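Local coordinates for uncharacterized protein (Pseudomonas aeruginosa PAO1, PDB 4R1D) that probably acts as the immunity protein Tli4, which binds the type VI secretion lipase effector Tle4 and protects the producing cell from it, at residues M1-R13 against D17-Y29. Sequence-based numbering, arbitrary orientation.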
loop_
_atom_site.group_PDB
_atom_site.type_symbol
_atom_site.label_atom_id
_atom_site.label_comp_id
_atom_site.label_asym_id
_atom_site.label_seq_id
_atom_site.Cartn_x
_atom_site.Cartn_y
_atom_site.Cartn_z
ATOM N N MET B 1 13.262 3.493 -38.055
ATOM C CA MET B 1 13.203 2.110 -37.605
ATOM C C MET B 1 12.246 1.310 -38.485
ATOM O O MET B 1 11.197 1.809 -38.881
ATOM C CB MET B 1 12.756 2.042 -36.138
ATOM C CG MET B 1 12.948 0.683 -35.482
ATOM S SD MET B 1 12.359 0.626 -33.768
ATOM C CE MET B 1 12.967 -0.975 -33.258
ATOM N N ASP B 2 12.607 0.064 -38.775
ATOM C CA ASP B 2 11.767 -0.816 -39.581
ATOM C C ASP B 2 10.566 -1.317 -38.785
ATOM O O ASP B 2 10.709 -2.165 -37.906
ATOM C CB ASP B 2 12.594 -2.004 -40.086
ATOM C CG ASP B 2 11.796 -2.946 -40.968
ATOM O OD1 ASP B 2 12.300 -4.053 -41.254
ATOM O OD2 ASP B 2 10.676 -2.584 -41.382
ATOM N N LYS B 3 9.384 -0.792 -39.096
ATOM C CA LYS B 3 8.161 -1.176 -38.395
ATOM C C LYS B 3 7.403 -2.265 -39.148
ATOM O O LYS B 3 6.175 -2.355 -39.083
ATOM C CB LYS B 3 7.261 0.042 -38.162
ATOM C CG LYS B 3 7.912 1.130 -37.330
ATOM C CD LYS B 3 7.091 2.407 -37.336
ATOM C CE LYS B 3 5.724 2.203 -36.720
ATOM N NZ LYS B 3 4.959 3.473 -36.754
ATOM N N THR B 4 8.144 -3.098 -39.866
ATOM C CA THR B 4 7.535 -4.222 -40.559
ATOM C C THR B 4 6.828 -5.131 -39.561
ATOM O O THR B 4 7.441 -5.632 -38.616
ATOM C CB THR B 4 8.579 -5.032 -41.355
ATOM O OG1 THR B 4 9.063 -4.243 -42.451
ATOM C CG2 THR B 4 7.954 -6.308 -41.894
ATOM N N GLY B 5 5.528 -5.318 -39.758
ATOM C CA GLY B 5 4.753 -6.196 -38.901
ATOM C C GLY B 5 4.225 -5.555 -37.625
ATOM O O GLY B 5 3.470 -6.189 -36.884
ATOM N N TRP B 6 4.617 -4.312 -37.356
ATOM C CA TRP B 6 4.087 -3.614 -36.184
ATOM C C TRP B 6 2.569 -3.525 -36.269
ATOM O O TRP B 6 2.001 -3.518 -37.362
ATOM C CB TRP B 6 4.699 -2.220 -36.032
ATOM C CG TRP B 6 6.074 -2.240 -35.474
ATOM C CD1 TRP B 6 7.080 -3.117 -35.786
ATOM C CD2 TRP B 6 6.602 -1.366 -34.469
ATOM N NE1 TRP B 6 8.210 -2.818 -35.052
ATOM C CE2 TRP B 6 7.938 -1.748 -34.238
ATOM C CE3 TRP B 6 6.076 -0.286 -33.751
ATOM C CZ2 TRP B 6 8.752 -1.097 -33.310
ATOM C CZ3 TRP B 6 6.887 0.358 -32.840
ATOM C CH2 TRP B 6 8.209 -0.042 -32.632
ATOM N N ILE B 7 1.918 -3.472 -35.110
ATOM C CA ILE B 7 0.461 -3.488 -35.028
ATOM C C ILE B 7 -0.069 -2.192 -34.417
ATOM O O ILE B 7 0.401 -1.755 -33.358
ATOM C CB ILE B 7 -0.019 -4.672 -34.155
ATOM C CG1 ILE B 7 0.461 -6.000 -34.743
ATOM C CG2 ILE B 7 -1.533 -4.665 -33.991
ATOM C CD1 ILE B 7 0.227 -7.194 -33.830
ATOM N N THR B 8 -1.043 -1.586 -35.082
ATOM C CA THR B 8 -1.712 -0.396 -34.558
ATOM C C THR B 8 -2.835 -0.819 -33.613
ATOM O O THR B 8 -3.748 -1.545 -34.013
ATOM C CB THR B 8 -2.280 0.474 -35.699
ATOM O OG1 THR B 8 -1.204 0.964 -36.513
ATOM C CG2 THR B 8 -3.092 1.642 -35.146
ATOM N N HIS B 9 -2.751 -0.375 -32.360
ATOM C CA HIS B 9 -3.690 -0.768 -31.321
ATOM C C HIS B 9 -4.572 0.416 -30.932
ATOM O O HIS B 9 -4.121 1.559 -30.923
ATOM C CB HIS B 9 -2.937 -1.234 -30.064
ATOM C CG HIS B 9 -2.117 -2.470 -30.264
ATOM N ND1 HIS B 9 -2.613 -3.735 -30.037
ATOM C CD2 HIS B 9 -0.830 -2.632 -30.645
ATOM C CE1 HIS B 9 -1.672 -4.626 -30.289
ATOM N NE2 HIS B 9 -0.577 -3.984 -30.655
ATOM N N CYS B 10 -5.828 0.132 -30.607
ATOM C CA CYS B 10 -6.731 1.146 -30.070
ATOM C C CYS B 10 -6.783 1.007 -28.561
ATOM O O CYS B 10 -7.088 -0.068 -28.051
ATOM C CB CYS B 10 -8.146 0.938 -30.570
ATOM S SG CYS B 10 -8.360 1.002 -32.348
ATOM N N PHE B 11 -6.489 2.095 -27.856
ATOM C CA PHE B 11 -6.657 2.143 -26.407
ATOM C C PHE B 11 -7.416 3.430 -26.074
ATOM O O PHE B 11 -6.952 4.528 -26.379
ATOM C CB PHE B 11 -5.302 2.125 -25.689
ATOM C CG PHE B 11 -4.478 0.890 -25.957
ATOM C CD1 PHE B 11 -4.966 -0.376 -25.649
ATOM C CD2 PHE B 11 -3.203 1.003 -26.491
ATOM C CE1 PHE B 11 -4.198 -1.514 -25.891
ATOM C CE2 PHE B 11 -2.424 -0.127 -26.736
ATOM C CZ PHE B 11 -2.923 -1.386 -26.433
ATOM N N GLY B 12 -8.601 3.301 -25.497
ATOM C CA GLY B 12 -9.382 4.485 -25.164
ATOM C C GLY B 12 -9.644 5.302 -26.418
ATOM O O GLY B 12 -10.159 4.766 -27.406
ATOM N N ARG B 13 -9.274 6.584 -26.395
ATOM C CA ARG B 13 -9.502 7.467 -27.544
ATOM C C ARG B 13 -8.326 7.465 -28.503
ATOM O O ARG B 13 -8.353 8.165 -29.518
ATOM C CB ARG B 13 -9.755 8.918 -27.085
ATOM C CG ARG B 13 -10.865 9.080 -26.052
ATOM C CD ARG B 13 -12.268 9.069 -26.664
ATOM N NE ARG B 13 -13.312 8.880 -25.651
ATOM C CZ ARG B 13 -14.619 8.941 -25.895
ATOM N NH1 ARG B 13 -15.052 9.214 -27.124
ATOM N NH2 ARG B 13 -15.497 8.736 -24.919
ATOM N N ASP B 17 1.356 2.302 -32.084
ATOM C CA ASP B 17 1.928 1.147 -32.770
ATOM C C ASP B 17 2.943 0.415 -31.898
ATOM O O ASP B 17 3.762 1.047 -31.244
ATOM C CB ASP B 17 2.606 1.582 -34.077
ATOM C CG ASP B 17 1.664 2.349 -35.008
ATOM O OD1 ASP B 17 0.431 2.270 -34.847
ATOM O OD2 ASP B 17 2.169 3.038 -35.914
ATOM N N LEU B 18 2.869 -0.916 -31.878
ATOM C CA LEU B 18 3.795 -1.738 -31.122
ATOM C C LEU B 18 4.305 -2.870 -32.001
ATOM O O LEU B 18 3.623 -3.270 -32.943
ATOM C CB LEU B 18 3.099 -2.316 -29.887
ATOM C CG LEU B 18 2.588 -1.257 -28.912
ATOM C CD1 LEU B 18 1.669 -1.867 -27.849
ATOM C CD2 LEU B 18 3.774 -0.541 -28.281
ATOM N N PRO B 19 5.504 -3.385 -31.693
ATOM C CA PRO B 19 6.100 -4.517 -32.417
ATOM C C PRO B 19 5.180 -5.728 -32.343
ATOM O O PRO B 19 4.408 -5.859 -31.392
ATOM C CB PRO B 19 7.392 -4.809 -31.645
ATOM C CG PRO B 19 7.633 -3.623 -30.771
ATOM C CD PRO B 19 6.329 -2.935 -30.560
ATOM N N PRO B 20 5.269 -6.632 -33.330
ATOM C CA PRO B 20 4.306 -7.733 -33.373
ATOM C C PRO B 20 4.434 -8.714 -32.204
ATOM O O PRO B 20 3.446 -9.356 -31.850
ATOM C CB PRO B 20 4.627 -8.422 -34.709
ATOM C CG PRO B 20 6.075 -8.119 -34.937
ATOM C CD PRO B 20 6.280 -6.725 -34.397
ATOM N N ASP B 21 5.622 -8.831 -31.619
ATOM C CA ASP B 21 5.831 -9.775 -30.525
ATOM C C ASP B 21 5.634 -9.141 -29.136
ATOM O O ASP B 21 5.884 -9.779 -28.122
ATOM C CB ASP B 21 7.216 -10.423 -30.621
ATOM C CG ASP B 21 8.346 -9.407 -30.580
ATOM O OD1 ASP B 21 8.121 -8.253 -31.003
ATOM O OD2 ASP B 21 9.466 -9.759 -30.139
ATOM N N ALA B 22 5.173 -7.895 -29.099
ATOM C CA ALA B 22 4.944 -7.204 -27.827
ATOM C C ALA B 22 3.916 -7.967 -27.000
ATOM O O ALA B 22 2.901 -8.427 -27.532
ATOM C CB ALA B 22 4.472 -5.781 -28.077
ATOM N N VAL B 23 4.191 -8.103 -25.704
ATOM C CA VAL B 23 3.273 -8.741 -24.768
ATOM C C VAL B 23 2.545 -7.630 -24.017
ATOM O O VAL B 23 3.176 -6.849 -23.300
ATOM C CB VAL B 23 4.031 -9.620 -23.760
ATOM C CG1 VAL B 23 3.059 -10.288 -22.791
ATOM C CG2 VAL B 23 4.884 -10.657 -24.495
ATOM N N ILE B 24 1.228 -7.579 -24.179
ATOM C CA ILE B 24 0.418 -6.418 -23.787
ATOM C C ILE B 24 -0.613 -6.778 -22.717
ATOM O O ILE B 24 -1.346 -7.756 -22.850
ATOM C CB ILE B 24 -0.334 -5.853 -25.016
ATOM C CG1 ILE B 24 0.656 -5.471 -26.118
ATOM C CG2 ILE B 24 -1.211 -4.659 -24.633
ATOM C CD1 ILE B 24 0.005 -5.296 -27.490
ATOM N N ASN B 25 -0.657 -5.986 -21.651
ATOM C CA ASN B 25 -1.683 -6.112 -20.630
ATOM C C ASN B 25 -2.356 -4.753 -20.450
ATOM O O ASN B 25 -1.678 -3.763 -20.207
ATOM C CB ASN B 25 -1.064 -6.559 -19.305
ATOM C CG ASN B 25 -0.714 -8.028 -19.302
ATOM O OD1 ASN B 25 -1.565 -8.869 -19.031
ATOM N ND2 ASN B 25 0.537 -8.346 -19.628
ATOM N N ALA B 26 -3.678 -4.715 -20.584
ATOM C CA ALA B 26 -4.410 -3.453 -20.559
ATOM C C ALA B 26 -5.516 -3.439 -19.521
ATOM O O ALA B 26 -6.129 -4.468 -19.221
ATOM C CB ALA B 26 -4.988 -3.145 -21.919
ATOM N N GLY B 27 -5.789 -2.246 -19.009
ATOM C CA GLY B 27 -6.910 -2.023 -18.123
ATOM C C GLY B 27 -7.624 -0.739 -18.502
ATOM O O GLY B 27 -6.984 0.218 -18.958
ATOM N N TYR B 28 -8.940 -0.724 -18.295
ATOM C CA TYR B 28 -9.792 0.405 -18.664
ATOM C C TYR B 28 -10.658 0.743 -17.481
ATOM O O TYR B 28 -11.130 -0.157 -16.786
ATOM C CB TYR B 28 -10.680 0.036 -19.850
ATOM C CG TYR B 28 -9.860 -0.429 -21.009
ATOM C CD1 TYR B 28 -9.287 0.490 -21.874
ATOM C CD2 TYR B 28 -9.624 -1.779 -21.216
ATOM C CE1 TYR B 28 -8.506 0.081 -22.926
ATOM C CE2 TYR B 28 -8.841 -2.208 -22.279
ATOM C CZ TYR B 28 -8.289 -1.268 -23.129
ATOM O OH TYR B 28 -7.510 -1.663 -24.189
ATOM N N TYR B 29 -10.872 2.034 -17.256
ATOM C CA TYR B 29 -11.551 2.479 -16.048
ATOM C C TYR B 29 -12.558 3.569 -16.390
ATOM O O TYR B 29 -12.231 4.525 -17.100
ATOM C CB TYR B 29 -10.519 3.015 -15.032
ATOM C CG TYR B 29 -9.339 2.087 -14.839
ATOM C CD1 TYR B 29 -8.261 2.119 -15.714
ATOM C CD2 TYR B 29 -9.303 1.186 -13.780
ATOM C CE1 TYR B 29 -7.178 1.270 -15.552
ATOM C CE2 TYR B 29 -8.207 0.316 -13.609
ATOM C CZ TYR B 29 -7.161 0.371 -14.498
ATOM O OH TYR B 29 -6.077 -0.464 -14.345
HETATM O O HOH W 1 1.686 -5.397 -30.935
#
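I7 and L18 form an antiparallel hydrogen-bonded pair, with I7 N 2.8 Å from L18 O and L18 N 3.0 Å from I7 O. T8 and D17 make the next, non-hydrogen-bonded pair. Their side chains lie side by side, and T8 OG1 donates to D17 OD1 at 2.7 Å from above the carboxylate plane. The other oxygen, D17 OD2, takes a salt bridge from K3 NZ at 2.9 Å through its anti lone pair. R296 also bridges to D17 OD1, and three groups thus fix the carboxylate. Both positive partners would favour its charged form. W6 lies flat along P19. P19 CA sits 3.6 Å above the centre of the five-membered ring, 1° off the normal, a CH-pi contact. K3 CG covers the opposite face. On the sheet face that carries L18, H9 points toward strand 23-29, with its CE1 3.3 Å from I24 CD1. One water joins H9 NE2, in the imidazole plane, to P19 O. Further along, CG beside the backbone N (chi1 -61°) brings the F11 ring to I24 and A26, and Y28 OH meets its edge 3.2 Å from F11 CD1. The axes of strands 7-11 and 23-29 come within 9.9 Å and run roughly parallel, 27° apart; H9 and F11 meet I24, A26 and Y28 between them. This is a beta hairpin, 7-11 with 14-18, layered over strand 23-30 of another sheet in the N-terminal family region of Tli4.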